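Local coordinates for protein thymidylate synthase (Enterobacteria phage T4, PDB 1TIS) that catalyses the reductive methylation of dUMP by 5,10-methylenetetrahydrofolate, giving dTMP and dihydrofolate for dTTP synthesis, and works as a homodimer, at residues A[55-60]-A[74-79]; A[112-117]-A[121-126]; A[158-163]-A[169-174]; A[244-249]-A[258-263]. All coordinates share one frame; numbering follows the deposited sequence.

How the contacts relate
Following the chain, contact 1 closes first, bringing helix 69-77 back onto helix 53-64. Contact 2 shuts the short turn between helices 109-114 and 121-131, contact 3 is the hairpin of strands 157-164 and 168-179, and contact 4 folds the loop after strand 241-242 onto helix 254-262. The four follow in series, so none encloses or crosses another. In space they are linked: Ile122 and Val125 of contact 2 lie on Tyr160 and Phe162 of contact 3, Leu258 of contact 4 packs on Arg114, Ile122 and Ile123, and Ile60 of contact 1 meets Leu262. Contacts 2 and 3 also reach the second subunit.

Contact 1 of 4, residues A[55-60]-A[74-79]; sequences CIAELI and LIQHDS
The flat group at this interface is the amide of Gln76, and the methyl of Ala57 lies obliquely to one side of its plane: Ala57 CB is 4.0 Å from Gln76 CD and 4.1 Å from Gln76 NE2. The shorter approach of this methyl to Gln76 CG is doubtful at this resolution. The imidazole of His77 takes no part across the contact; one of its faces lies near CB of its own neighbour Gln76, toward the rim. Ile75 supplies the rest of the surface. Ile75 CG2, set anti to the backbone N (CG1 at chi1 -61°), reaches Ala57, 4.3 Å from Ala57 CB, while the extended CG1 branch carries CD1 further along, to 4.2 Å from Ile60 CG2. In the thymidylate synthase fold helices 53-64 and 69-77 are consecutive, joined by a short loop; they pack at an incline and meet closest where a small residue faces the partner, Ala57 and Gln76 having their CA atoms 5.4 Å apart. The contact is modest, about 206 Å² in all, and mostly aliphatic, with the amide of Gln76 beside the Ala57 methyl. Ile75 also touches Trp61 of the first helix, and Val86 lies against Gln76. On its other sides helix 53-64 is buried: Cys55 and Glu58 lie on Phe186 of helix 184-202, and Ile60 touches Phe269. The chain leaves helix 69-77 at Asp78, where phi turns positive (56°).

Contact 2 of 4, residues A[112-117]-A[121-126]; sequences QWRDFG and QIIEVI
Gln112, near the end of helix 109-114, gives its backbone O to Gln121 NE2 at 2.7 Å, with an N-H...O angle of 165°; this bond ties together two consecutive helices, 109-114 and 121-131, joined by a short connection in the thymidylate synthase fold. The side-chain amide of Gln112 is engaged elsewhere, with Asn144, Glu147 and Pro107 O. Next comes Trp113, whose CB sits 4.0 Å from Ile122 CG1 while its indole leads off to meet Phe62 edge-to-face, about 9 Å from the side chain of Asn187, a probable dUMP-binding residue. Arg114 starts away from the second helix, but bends at chi2 and chi3 (-71° and -60°) bring its end back across Ile122 and Ile123. Its CD is 4.0 Å from Ile122 CG1, and the edge of the guanidinium, through NH1, faces Ile122 CB and the backbone N of Ile123. NH1 also forms a salt bridge with Asp120, and Arg114 NH2 is 4.0 Å from Ile123 CD1. Beyond the helix, Phe116 turns its CB toward Gln121, and Pro145 of the second subunit packs on both residues, so the corner borders the dimer interface. The amide plane of Gln121 stands nearly perpendicular to the Phe116 ring, its NE2 3.5 Å from Phe116 CD2.

Contact 3 of 4, residues A[158-163]-A[169-174]; sequences MFYQFN and LDLQWY
Leu171 touches the rings of both Tyr160 and Phe162 at the heart of an antiparallel beta hairpin, strands 157-164 and 168-179 of the thymidylate synthase sheet. CD1 of Leu171 is 3.5 Å from Phe162 CE1 and also sits over one face of the Tyr160 ring, near its rim. The other methyl, Leu171 CD2, lies 3.9 Å from Tyr160 CB. Diagonally, Leu169 CD1 approaches Phe162 CD1 at 3.8 Å. This face, shared with Trp173, is buried under helices 121-131 and 184-202: Val125 and Ile129 lie on Phe162, and Tyr191 stacks on Trp173, which also touches Asn187, which by similarity binds dUMP. The opposite face carries Phe159, Gln161, Asn163, Asp170, Gln172 and Tyr174 and meets the second subunit, as expected for the back-to-back sheets of this dimeric family. There Phe159 stacks on Phe159 of the second subunit, and Gln172, with CG anti to the backbone N (chi1 167°) and an extended chain, carries NE2 to a hydrogen bond with Gly213 O of that subunit. The backbone ladder is regular from Gln161 onward; Gln161 and Gln172 form a hydrogen-bonded pair, with Gln172 N 3.0 Å from Gln161 O. At the polar end Asp170 OD1 takes the backbone N-H of Asp208, while its own N lies 2.8 Å from Asn163 O, in that carbonyl's plane.

Contact 4 of 4, residues A[244-249]-A[258-263]; sequences GLPYKF and LKYVLK
With CG anti to its backbone N (chi1 -158°), Phe249 sends its ring toward helix 254-262, where it meets Tyr260 and Val261 by its edge: CE1 of Phe249 is 4.1 Å from Tyr260 CB, and CZ of Phe249 is 4.0 Å from Val261 CG2. Lys248 begins with CG between the backbone N and the carbonyl carbon (chi1 44°) and then bends at chi3 and chi4, which turns its amino end back to the same tyrosine. NZ of Lys248 stands 3.8 Å from Tyr260 OH, too long for a hydrogen bond, so the ammonium merely lies beside the phenol end. Pro246 makes the central contact. Its CG and CD lie over one face of the Tyr260 ring, with Pro246 CG 3.9 Å from the ring centroid and only 5° off the normal, a CH-pi contact, and Pro246 CD 3.7 Å from Tyr260 CD1. The proline thus presents its CG-CD edge to the phenol face, and the two rings are not parallel, while the lysine comes in at about a right angle to the tyrosine. Phe249 N bonds to Pro246 O at 2.8 Å, closing a turn over residues 246-249. Leu245 CD1 lies over a face of the Phe249 ring. The backbone O of Phe249 accepts a bond from Gln257 NE2. This loop, which follows strand 241-242, packs against helix 254-262 through Tyr260 and Val261, while Leu258 and Val261 of that helix pack on Leu63 of helix 53-64, and Lys200 of helix 184-202 lies against Leu245 and Phe249.

Contact 1 of 4, residues A[55-60]-A[74-79]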
# COMPACT_ATOMS: atom_id res chain seq x y z
N CYS A 55 23.10 -3.82 -3.25
CA CYS A 55 21.74 -3.30 -3.35
C CYS A 55 21.33 -3.10 -4.83
O CYS A 55 20.19 -3.36 -5.23
CB CYS A 55 21.68 -2.01 -2.58
SG CYS A 55 20.17 -1.18 -3.10
N ILE A 56 22.31 -2.69 -5.65
CA ILE A 56 22.17 -2.45 -7.07
C ILE A 56 21.99 -3.78 -7.77
O ILE A 56 21.27 -3.88 -8.76
CB ILE A 56 23.45 -1.68 -7.55
CG1 ILE A 56 23.49 -0.35 -6.88
CG2 ILE A 56 23.45 -1.43 -9.03
CD1 ILE A 56 22.23 0.56 -7.06
N ALA A 57 22.64 -4.82 -7.26
CA ALA A 57 22.59 -6.15 -7.88
C ALA A 57 21.37 -6.96 -7.59
O ALA A 57 21.03 -7.87 -8.35
CB ALA A 57 23.71 -7.04 -7.45
N GLU A 58 20.76 -6.66 -6.45
CA GLU A 58 19.53 -7.29 -6.08
C GLU A 58 18.48 -6.66 -6.97
O GLU A 58 17.71 -7.43 -7.54
CB GLU A 58 19.20 -7.02 -4.66
CG GLU A 58 17.86 -7.62 -4.33
CD GLU A 58 17.57 -7.56 -2.86
OE1 GLU A 58 18.20 -8.34 -2.15
OE2 GLU A 58 16.75 -6.75 -2.43
N LEU A 59 18.43 -5.32 -7.12
CA LEU A 59 17.43 -4.69 -7.95
C LEU A 59 17.51 -5.21 -9.37
O LEU A 59 16.46 -5.53 -9.92
CB LEU A 59 17.62 -3.18 -7.98
CG LEU A 59 16.94 -2.32 -9.09
CD1 LEU A 59 15.44 -2.18 -8.83
CD2 LEU A 59 17.65 -0.98 -9.16
N ILE A 60 18.67 -5.35 -9.99
CA ILE A 60 18.68 -5.79 -11.38
C ILE A 60 18.15 -7.22 -11.54
O ILE A 60 17.39 -7.53 -12.45
CB ILE A 60 20.12 -5.66 -11.89
CG1 ILE A 60 20.52 -4.16 -11.89
CG2 ILE A 60 20.22 -6.35 -13.28
CD1 ILE A 60 22.01 -3.81 -11.69
N LEU A 74 26.13 -14.05 -10.14
CA LEU A 74 26.64 -13.67 -11.44
C LEU A 74 26.58 -12.14 -11.62
O LEU A 74 27.58 -11.55 -12.03
CB LEU A 74 25.81 -14.46 -12.46
CG LEU A 74 25.89 -14.43 -13.99
CD1 LEU A 74 25.13 -13.22 -14.43
CD2 LEU A 74 27.33 -14.48 -14.51
N ILE A 75 25.50 -11.44 -11.25
CA ILE A 75 25.38 -10.02 -11.53
C ILE A 75 26.35 -9.23 -10.65
O ILE A 75 27.05 -8.29 -11.08
CB ILE A 75 23.88 -9.60 -11.30
CG1 ILE A 75 22.98 -10.37 -12.26
CG2 ILE A 75 23.66 -8.11 -11.59
CD1 ILE A 75 21.46 -10.16 -12.14
N GLN A 76 26.43 -9.63 -9.38
CA GLN A 76 27.25 -8.84 -8.47
C GLN A 76 28.71 -9.12 -8.72
O GLN A 76 29.54 -8.24 -8.83
CB GLN A 76 27.10 -9.15 -6.98
CG GLN A 76 25.78 -9.17 -6.26
CD GLN A 76 25.98 -8.91 -4.78
OE1 GLN A 76 27.10 -8.68 -4.33
NE2 GLN A 76 24.95 -8.89 -3.96
N HIS A 77 28.96 -10.43 -8.70
CA HIS A 77 30.29 -11.00 -8.67
C HIS A 77 30.86 -11.54 -9.96
O HIS A 77 31.98 -12.04 -9.96
CB HIS A 77 30.27 -12.08 -7.58
CG HIS A 77 30.31 -11.47 -6.16
ND1 HIS A 77 29.61 -11.81 -5.06
CD2 HIS A 77 31.15 -10.43 -5.82
CE1 HIS A 77 29.97 -11.02 -4.09
NE2 HIS A 77 30.88 -10.21 -4.57
N ASP A 78 30.14 -11.48 -11.09
CA ASP A 78 30.58 -11.98 -12.39
C ASP A 78 30.95 -13.45 -12.23
O ASP A 78 31.70 -14.03 -13.02
CB ASP A 78 31.80 -11.15 -12.86
CG ASP A 78 32.07 -11.08 -14.36
OD1 ASP A 78 31.79 -12.05 -15.07
OD2 ASP A 78 32.57 -10.05 -14.82
N SER A 79 30.37 -14.10 -11.22
CA SER A 79 30.72 -15.45 -10.86
C SER A 79 29.46 -16.09 -10.30
O SER A 79 28.85 -15.59 -9.36
CB SER A 79 31.85 -15.40 -9.81
OG SER A 79 32.49 -16.65 -9.52

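Contact 2 of 4, residues A[112-117]-A[121-126]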
# COMPACT_ATOMS: atom_id res chain seq x y z
N GLN A 112 7.22 -12.50 -9.12
CA GLN A 112 5.97 -11.73 -9.12
C GLN A 112 6.12 -10.42 -9.89
O GLN A 112 5.10 -9.80 -10.18
CB GLN A 112 5.50 -11.32 -7.77
CG GLN A 112 5.53 -12.50 -6.84
CD GLN A 112 4.48 -13.52 -7.15
OE1 GLN A 112 3.49 -13.26 -7.83
NE2 GLN A 112 4.65 -14.72 -6.63
N TRP A 113 7.30 -9.94 -10.28
CA TRP A 113 7.35 -8.70 -11.05
C TRP A 113 7.14 -9.06 -12.49
O TRP A 113 6.31 -8.50 -13.20
CB TRP A 113 8.70 -7.99 -10.86
CG TRP A 113 8.80 -7.35 -9.48
CD1 TRP A 113 7.85 -7.53 -8.49
CD2 TRP A 113 9.81 -6.55 -9.05
NE1 TRP A 113 8.27 -6.86 -7.47
CE2 TRP A 113 9.42 -6.26 -7.77
CE3 TRP A 113 10.97 -6.03 -9.57
CZ2 TRP A 113 10.17 -5.45 -6.98
CZ3 TRP A 113 11.73 -5.21 -8.78
CH2 TRP A 113 11.34 -4.92 -7.50
N ARG A 114 7.81 -10.14 -12.87
CA ARG A 114 7.86 -10.55 -14.24
C ARG A 114 6.80 -11.54 -14.59
O ARG A 114 6.49 -11.71 -15.75
CB ARG A 114 9.24 -11.10 -14.45
CG ARG A 114 10.33 -10.10 -13.97
CD ARG A 114 10.50 -8.86 -14.83
NE ARG A 114 10.85 -9.31 -16.15
CZ ARG A 114 10.33 -8.78 -17.23
NH1 ARG A 114 9.66 -7.65 -17.20
NH2 ARG A 114 10.55 -9.35 -18.40
N ASP A 115 6.14 -12.16 -13.64
CA ASP A 115 5.22 -13.24 -13.90
C ASP A 115 4.09 -13.34 -12.88
O ASP A 115 3.81 -14.44 -12.43
CB ASP A 115 6.10 -14.48 -13.96
CG ASP A 115 5.42 -15.79 -14.33
OD1 ASP A 115 4.42 -15.76 -15.06
OD2 ASP A 115 5.88 -16.85 -13.90
N PHE A 116 3.33 -12.32 -12.49
CA PHE A 116 2.26 -12.60 -11.57
C PHE A 116 1.01 -13.12 -12.29
O PHE A 116 0.11 -12.42 -12.79
CB PHE A 116 1.97 -11.37 -10.79
CG PHE A 116 1.03 -11.48 -9.59
CD1 PHE A 116 -0.21 -12.08 -9.65
CD2 PHE A 116 1.39 -10.81 -8.45
CE1 PHE A 116 -1.08 -12.00 -8.60
CE2 PHE A 116 0.50 -10.73 -7.40
CZ PHE A 116 -0.74 -11.32 -7.47
N GLY A 117 0.98 -14.44 -12.33
CA GLY A 117 -0.14 -15.12 -12.94
C GLY A 117 -0.04 -15.07 -14.46
O GLY A 117 -1.01 -15.37 -15.16
N GLN A 121 4.32 -7.82 -15.27
CA GLN A 121 4.08 -6.46 -14.83
C GLN A 121 5.26 -5.48 -14.82
O GLN A 121 4.99 -4.32 -14.52
CB GLN A 121 3.41 -6.51 -13.44
CG GLN A 121 4.04 -7.12 -12.20
CD GLN A 121 3.02 -7.21 -11.08
OE1 GLN A 121 2.12 -6.38 -10.96
NE2 GLN A 121 2.97 -8.20 -10.23
N ILE A 122 6.55 -5.77 -15.13
CA ILE A 122 7.54 -4.70 -15.27
C ILE A 122 7.32 -4.21 -16.67
O ILE A 122 6.85 -3.10 -16.88
CB ILE A 122 9.06 -5.13 -15.15
CG1 ILE A 122 9.43 -5.21 -13.66
CG2 ILE A 122 10.02 -4.12 -15.85
CD1 ILE A 122 9.43 -3.83 -12.94
N ILE A 123 7.58 -5.02 -17.66
CA ILE A 123 7.39 -4.62 -19.04
C ILE A 123 6.07 -3.96 -19.28
O ILE A 123 6.11 -2.96 -20.00
CB ILE A 123 7.59 -5.88 -19.91
CG1 ILE A 123 8.98 -5.66 -20.43
CG2 ILE A 123 6.52 -6.17 -20.94
CD1 ILE A 123 9.49 -6.83 -21.26
N GLU A 124 4.94 -4.32 -18.69
CA GLU A 124 3.80 -3.58 -19.14
C GLU A 124 3.44 -2.31 -18.35
O GLU A 124 2.66 -1.44 -18.79
CB GLU A 124 2.68 -4.57 -19.22
CG GLU A 124 2.02 -4.83 -17.90
CD GLU A 124 0.54 -4.67 -18.09
OE1 GLU A 124 0.07 -3.53 -18.22
OE2 GLU A 124 -0.13 -5.71 -18.14
N VAL A 125 4.05 -2.09 -17.20
CA VAL A 125 3.77 -0.89 -16.43
C VAL A 125 4.65 0.19 -17.01
O VAL A 125 4.38 1.36 -16.80
CB VAL A 125 4.10 -1.08 -14.90
CG1 VAL A 125 5.58 -0.83 -14.42
CG2 VAL A 125 3.14 -0.10 -14.23
N ILE A 126 5.72 -0.13 -17.72
CA ILE A 126 6.50 0.92 -18.29
C ILE A 126 5.80 1.33 -19.55
O ILE A 126 5.93 2.48 -19.92
CB ILE A 126 7.91 0.39 -18.47
CG1 ILE A 126 8.47 0.24 -17.03
CG2 ILE A 126 8.74 1.29 -19.38
CD1 ILE A 126 9.88 -0.29 -16.73

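Contact 3 of 4, residues A[158-163]-A[169-174]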
# COMPACT_ATOMS: atom_id res chain seq x y z
N MET A 158 6.03 -4.71 -0.83
CA MET A 158 5.07 -5.43 -1.64
C MET A 158 4.27 -4.72 -2.69
O MET A 158 3.64 -5.38 -3.51
CB MET A 158 4.09 -6.08 -0.72
CG MET A 158 3.31 -5.07 0.10
SD MET A 158 2.47 -5.99 1.41
CE MET A 158 4.03 -6.23 2.20
N PHE A 159 4.31 -3.41 -2.74
CA PHE A 159 3.39 -2.67 -3.56
C PHE A 159 4.08 -1.43 -4.05
O PHE A 159 5.07 -1.07 -3.40
CB PHE A 159 2.30 -2.35 -2.65
CG PHE A 159 0.96 -2.48 -3.26
CD1 PHE A 159 0.58 -3.70 -3.79
CD2 PHE A 159 0.15 -1.38 -3.25
CE1 PHE A 159 -0.68 -3.84 -4.32
CE2 PHE A 159 -1.11 -1.52 -3.78
CZ PHE A 159 -1.51 -2.74 -4.31
N TYR A 160 3.60 -0.79 -5.12
CA TYR A 160 4.03 0.56 -5.52
C TYR A 160 3.23 1.12 -6.66
O TYR A 160 2.71 0.39 -7.50
CB TYR A 160 5.53 0.69 -5.93
CG TYR A 160 6.27 -0.21 -6.89
CD1 TYR A 160 6.19 0.07 -8.24
CD2 TYR A 160 7.10 -1.23 -6.43
CE1 TYR A 160 6.95 -0.64 -9.15
CE2 TYR A 160 7.87 -1.95 -7.34
CZ TYR A 160 7.77 -1.64 -8.70
OH TYR A 160 8.47 -2.37 -9.64
N GLN A 161 3.08 2.43 -6.59
CA GLN A 161 2.24 3.22 -7.47
C GLN A 161 3.21 4.19 -8.13
O GLN A 161 4.14 4.67 -7.47
CB GLN A 161 1.24 3.99 -6.62
CG GLN A 161 -0.27 3.89 -6.78
CD GLN A 161 -0.82 4.67 -7.95
OE1 GLN A 161 -0.17 4.83 -8.99
NE2 GLN A 161 -2.02 5.20 -7.87
N PHE A 162 3.05 4.50 -9.40
CA PHE A 162 3.83 5.53 -10.07
C PHE A 162 2.84 6.61 -10.41
O PHE A 162 1.69 6.32 -10.73
CB PHE A 162 4.40 5.16 -11.41
CG PHE A 162 5.57 4.21 -11.46
CD1 PHE A 162 6.85 4.63 -11.07
CD2 PHE A 162 5.36 2.94 -11.94
CE1 PHE A 162 7.93 3.76 -11.16
CE2 PHE A 162 6.46 2.10 -12.02
CZ PHE A 162 7.74 2.50 -11.64
N ASN A 163 3.29 7.87 -10.44
CA ASN A 163 2.45 9.03 -10.76
C ASN A 163 3.28 9.83 -11.75
O ASN A 163 4.50 9.91 -11.58
CB ASN A 163 2.22 9.91 -9.55
CG ASN A 163 0.81 10.44 -9.41
OD1 ASN A 163 -0.10 9.72 -9.02
ND2 ASN A 163 0.57 11.72 -9.63
N LEU A 169 8.39 11.68 -12.74
CA LEU A 169 7.90 10.35 -12.47
C LEU A 169 7.96 10.24 -10.97
O LEU A 169 8.93 10.70 -10.37
CB LEU A 169 8.80 9.31 -13.06
CG LEU A 169 8.47 7.88 -12.83
CD1 LEU A 169 7.13 7.53 -13.47
CD2 LEU A 169 9.60 7.06 -13.40
N ASP A 170 6.98 9.67 -10.33
CA ASP A 170 7.04 9.59 -8.89
C ASP A 170 6.83 8.13 -8.52
O ASP A 170 6.07 7.49 -9.27
CB ASP A 170 5.95 10.47 -8.29
CG ASP A 170 5.90 11.94 -8.73
OD1 ASP A 170 6.94 12.58 -8.94
OD2 ASP A 170 4.79 12.46 -8.84
N LEU A 171 7.45 7.57 -7.48
CA LEU A 171 7.17 6.20 -7.12
C LEU A 171 6.82 6.17 -5.65
O LEU A 171 7.38 6.94 -4.87
CB LEU A 171 8.37 5.26 -7.32
CG LEU A 171 8.13 3.74 -7.06
CD1 LEU A 171 9.08 2.98 -7.94
CD2 LEU A 171 8.33 3.34 -5.62
N GLN A 172 5.96 5.27 -5.20
CA GLN A 172 5.65 5.12 -3.77
C GLN A 172 5.53 3.65 -3.36
O GLN A 172 4.69 2.92 -3.88
CB GLN A 172 4.35 5.88 -3.46
CG GLN A 172 3.84 5.50 -2.10
CD GLN A 172 2.64 6.29 -1.72
OE1 GLN A 172 2.68 6.90 -0.66
NE2 GLN A 172 1.57 6.40 -2.49
N TRP A 173 6.28 3.17 -2.41
CA TRP A 173 6.21 1.79 -2.00
C TRP A 173 5.46 1.68 -0.71
O TRP A 173 5.31 2.66 0.05
CB TRP A 173 7.62 1.14 -1.78
CG TRP A 173 8.78 2.03 -1.38
CD1 TRP A 173 9.12 3.24 -1.97
CD2 TRP A 173 9.59 1.76 -0.34
NE1 TRP A 173 10.13 3.74 -1.30
CE2 TRP A 173 10.43 2.88 -0.32
CE3 TRP A 173 9.68 0.72 0.54
CZ2 TRP A 173 11.41 3.03 0.62
CZ3 TRP A 173 10.67 0.86 1.48
CH2 TRP A 173 11.51 1.99 1.52
N TYR A 174 4.93 0.48 -0.50
CA TYR A 174 4.37 0.20 0.82
C TYR A 174 5.23 -0.95 1.37
O TYR A 174 5.57 -1.88 0.63
CB TYR A 174 2.92 -0.20 0.67
CG TYR A 174 2.24 -0.42 1.99
CD1 TYR A 174 2.50 -1.57 2.73
CD2 TYR A 174 1.35 0.53 2.42
CE1 TYR A 174 1.85 -1.77 3.92
CE2 TYR A 174 0.70 0.33 3.61
CZ TYR A 174 0.96 -0.81 4.33
OH TYR A 174 0.28 -1.01 5.49

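Contact 4 of 4, residues A[244-249]-A[258-263]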
# COMPACT_ATOMS: atom_id res chain seq x y z
N GLY A 244 26.82 2.75 -19.36
CA GLY A 244 26.84 1.64 -20.29
C GLY A 244 25.66 1.62 -21.24
O GLY A 244 25.69 0.86 -22.21
N LEU A 245 24.61 2.43 -21.04
CA LEU A 245 23.40 2.32 -21.86
C LEU A 245 23.54 3.10 -23.15
O LEU A 245 23.89 4.28 -23.12
CB LEU A 245 22.16 2.81 -21.08
CG LEU A 245 21.84 4.24 -20.65
CD1 LEU A 245 20.66 4.04 -19.69
CD2 LEU A 245 23.00 5.01 -19.97
N PRO A 246 23.32 2.46 -24.29
CA PRO A 246 23.64 2.99 -25.59
C PRO A 246 22.75 4.16 -25.90
O PRO A 246 21.53 4.05 -25.77
CB PRO A 246 23.41 1.87 -26.53
CG PRO A 246 22.22 1.22 -25.88
CD PRO A 246 22.60 1.21 -24.41
N TYR A 247 23.35 5.25 -26.38
CA TYR A 247 22.64 6.42 -26.91
C TYR A 247 21.26 6.19 -27.56
O TYR A 247 20.36 6.96 -27.23
CB TYR A 247 23.59 7.10 -27.91
CG TYR A 247 23.32 8.55 -28.32
CD1 TYR A 247 22.58 9.42 -27.53
CD2 TYR A 247 23.89 8.98 -29.50
CE1 TYR A 247 22.41 10.72 -27.94
CE2 TYR A 247 23.73 10.28 -29.90
CZ TYR A 247 23.00 11.13 -29.11
OH TYR A 247 22.87 12.44 -29.52
N LYS A 248 20.98 5.20 -28.43
CA LYS A 248 19.63 4.99 -28.96
C LYS A 248 18.54 4.81 -27.89
O LYS A 248 17.39 5.25 -28.06
CB LYS A 248 19.58 3.75 -29.88
CG LYS A 248 20.32 2.49 -29.39
CD LYS A 248 20.07 1.21 -30.21
CE LYS A 248 21.33 0.41 -30.68
NZ LYS A 248 22.23 -0.13 -29.65
N PHE A 249 18.93 4.21 -26.76
CA PHE A 249 18.13 3.83 -25.60
C PHE A 249 16.71 4.37 -25.42
O PHE A 249 15.75 3.59 -25.45
CB PHE A 249 18.92 4.15 -24.33
CG PHE A 249 18.50 3.36 -23.09
CD1 PHE A 249 18.72 2.00 -23.03
CD2 PHE A 249 17.90 4.01 -22.04
CE1 PHE A 249 18.35 1.30 -21.91
CE2 PHE A 249 17.53 3.31 -20.92
CZ PHE A 249 17.75 1.96 -20.87
N LEU A 258 14.62 -3.00 -21.36
CA LEU A 258 15.07 -3.80 -20.22
C LEU A 258 16.19 -4.71 -20.71
O LEU A 258 17.16 -4.90 -19.97
CB LEU A 258 14.03 -4.77 -19.63
CG LEU A 258 13.12 -4.62 -18.39
CD1 LEU A 258 12.36 -5.93 -18.24
CD2 LEU A 258 13.89 -4.43 -17.09
N LYS A 259 16.14 -5.25 -21.93
CA LYS A 259 17.16 -6.19 -22.42
C LYS A 259 18.56 -5.62 -22.21
O LYS A 259 19.45 -6.23 -21.62
CB LYS A 259 16.88 -6.47 -23.89
CG LYS A 259 17.59 -7.66 -24.55
CD LYS A 259 16.72 -8.25 -25.68
CE LYS A 259 15.40 -8.72 -25.05
NZ LYS A 259 14.44 -9.17 -26.04
N TYR A 260 18.69 -4.36 -22.63
CA TYR A 260 19.89 -3.61 -22.40
C TYR A 260 20.10 -3.35 -20.91
O TYR A 260 21.22 -3.58 -20.46
CB TYR A 260 19.80 -2.29 -23.20
CG TYR A 260 20.71 -2.43 -24.40
CD1 TYR A 260 22.07 -2.48 -24.14
CD2 TYR A 260 20.21 -2.56 -25.70
CE1 TYR A 260 22.95 -2.69 -25.17
CE2 TYR A 260 21.09 -2.76 -26.75
CZ TYR A 260 22.44 -2.83 -26.44
OH TYR A 260 23.36 -3.02 -27.41
N VAL A 261 19.10 -2.91 -20.12
CA VAL A 261 19.21 -2.68 -18.68
C VAL A 261 19.96 -3.83 -18.02
O VAL A 261 21.10 -3.66 -17.59
CB VAL A 261 17.78 -2.55 -18.04
CG1 VAL A 261 17.73 -2.78 -16.52
CG2 VAL A 261 17.31 -1.15 -18.35
N LEU A 262 19.34 -5.02 -18.07
CA LEU A 262 19.86 -6.26 -17.53
C LEU A 262 21.31 -6.55 -17.91
O LEU A 262 21.97 -7.28 -17.18
CB LEU A 262 18.96 -7.37 -18.00
CG LEU A 262 17.77 -7.74 -17.12
CD1 LEU A 262 16.92 -6.55 -16.82
CD2 LEU A 262 16.93 -8.74 -17.86
N LYS A 263 21.85 -6.01 -19.00
CA LYS A 263 23.24 -6.18 -19.36
C LYS A 263 24.15 -5.35 -18.45
O LYS A 263 25.39 -5.48 -18.54
CB LYS A 263 23.49 -5.72 -20.78
CG LYS A 263 22.94 -6.48 -21.97
CD LYS A 263 23.41 -5.71 -23.21
CE LYS A 263 24.83 -6.04 -23.74
NZ LYS A 263 25.91 -5.98 -22.76